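Local coordinates for protein DUF199/WhiA (Thermotoga maritima, PDB 3HYI), which probably takes part in cell division and chromosome segregation as a DNA-binding protein that joins a degenerate LAGLIDADG homing endonuclease domain to a helix-turn-helix domain, at residues A[219-222]-A[223-227]. Sequence-based numbering, arbitrary orientation.
Sequences IRTA and NSTAR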
loop_
_atom_site.group_PDB
_atom_site.type_symbol
_atom_site.label_atom_id
_atom_site.label_comp_id
_atom_site.label_asym_id
_atom_site.label_seq_id
_atom_site.Cartn_x
_atom_site.Cartn_y
_atom_site.Cartn_z
ATOM N N ILE A 219 29.736 8.688 -20.198
ATOM C CA ILE A 219 30.355 8.700 -21.526
ATOM C C ILE A 219 29.771 9.822 -22.395
ATOM O O ILE A 219 30.514 10.512 -23.091
ATOM C CB ILE A 219 30.194 7.333 -22.247
ATOM C CG1 ILE A 219 30.980 6.236 -21.521
ATOM C CG2 ILE A 219 30.670 7.415 -23.693
ATOM C CD1 ILE A 219 32.480 6.460 -21.487
ATOM N N ARG A 220 28.451 9.995 -22.353
ATOM C CA ARG A 220 27.789 11.109 -23.046
ATOM C C ARG A 220 28.350 12.457 -22.601
ATOM O O ARG A 220 28.732 13.283 -23.431
ATOM C CB ARG A 220 26.270 11.092 -22.813
ATOM C CG ARG A 220 25.463 10.572 -23.987
ATOM C CD ARG A 220 23.969 10.756 -23.760
ATOM N NE ARG A 220 23.473 9.899 -22.683
ATOM C CZ ARG A 220 23.227 8.593 -22.796
ATOM N NH1 ARG A 220 23.425 7.951 -23.946
ATOM N NH2 ARG A 220 22.779 7.921 -21.745
ATOM N N THR A 221 28.388 12.664 -21.287
ATOM C CA THR A 221 28.873 13.907 -20.684
ATOM C C THR A 221 30.340 14.189 -21.032
ATOM O O THR A 221 30.700 15.327 -21.336
ATOM C CB THR A 221 28.708 13.867 -19.142
ATOM O OG1 THR A 221 27.316 13.777 -18.812
ATOM C CG2 THR A 221 29.298 15.110 -18.488
ATOM N N ALA A 222 31.176 13.153 -20.986
ATOM C CA ALA A 222 32.600 13.285 -21.309
ATOM C C ALA A 222 32.827 13.610 -22.787
ATOM O O ALA A 222 33.655 14.462 -23.116
ATOM C CB ALA A 222 33.356 12.015 -20.928
ATOM N N ASN A 223 32.099 12.923 -23.668
ATOM C CA ASN A 223 32.186 13.170 -25.112
ATOM C C ASN A 223 31.724 14.581 -25.487
ATOM O O ASN A 223 32.316 15.216 -26.359
ATOM C CB ASN A 223 31.368 12.135 -25.898
ATOM C CG ASN A 223 31.954 10.726 -25.821
ATOM O OD1 ASN A 223 33.099 10.530 -25.408
ATOM N ND2 ASN A 223 31.161 9.735 -26.221
ATOM N N SER A 224 30.668 15.056 -24.829
ATOM C CA SER A 224 30.173 16.423 -25.023
ATOM C C SER A 224 31.214 17.450 -24.604
ATOM O O SER A 224 31.549 18.352 -25.372
ATOM C CB SER A 224 28.889 16.660 -24.222
ATOM O OG SER A 224 27.758 16.171 -24.916
ATOM N N THR A 225 31.712 17.308 -23.380
ATOM C CA THR A 225 32.717 18.223 -22.839
ATOM C C THR A 225 33.960 18.290 -23.726
ATOM O O THR A 225 34.484 19.374 -23.974
ATOM C CB THR A 225 33.130 17.824 -21.408
ATOM O OG1 THR A 225 31.959 17.719 -20.590
ATOM C CG2 THR A 225 34.070 18.860 -20.807
ATOM N N ALA A 226 34.417 17.136 -24.208
ATOM C CA ALA A 226 35.575 17.074 -25.106
ATOM C C ALA A 226 35.294 17.812 -26.413
ATOM O O ALA A 226 36.170 18.470 -26.975
ATOM C CB ALA A 226 35.944 15.622 -25.394
ATOM N N ARG A 227 34.055 17.687 -26.874
ATOM C CA ARG A 227 33.578 18.309 -28.102
ATOM C C ARG A 227 33.461 19.823 -27.952
ATOM O O ARG A 227 33.671 20.567 -28.911
ATOM C CB ARG A 227 32.206 17.724 -28.441
ATOM C CG ARG A 227 31.866 17.644 -29.905
ATOM C CD ARG A 227 30.757 16.616 -30.137
ATOM N NE ARG A 227 29.471 17.243 -30.437
HETATM O O HOH W 1 27.853 13.180 -26.000
#
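Thr225 turns its hydroxyl back along the helix onto the carbonyl of Thr221, OG1 donating to Thr221 O at 2.8 Å. OG1 stands anti to its own carbonyl carbon (chi1 -54°), which brings it beside the backbone N, and that N also donates to Thr221 O, at 3.0 Å. The two donors reach the oxygen from opposite faces of the carbonyl plane, so one acceptor is gripped twice by one residue. A turn earlier the hydroxyl OG1 of Thr221 is likewise hydrogen-bonded to a backbone carbonyl, Asn217 O. All of this lies on the surface of the long helix 207-238 in the C-terminal helix-turn-helix domain, where i+4 to i backbone bonds such as Ala226 N to Ala222 O continue through 219-227. An alanine in place of Thr225 would probably leave Thr221 O its amide bond but cost it the hydroxyl donor. Asn223 lies alongside Ile219, both side chains pointing the same way, with ND2 3.5 Å from the methyl CG2 of Ile219. The Asn223 amide carbon CG sits close to Ile219 O, which is bonded by Asn223 N at 2.9 Å. One water donates to Arg220 O at 2.7 Å and is hydrogen-bonded to Ser224 OG, bridging the two.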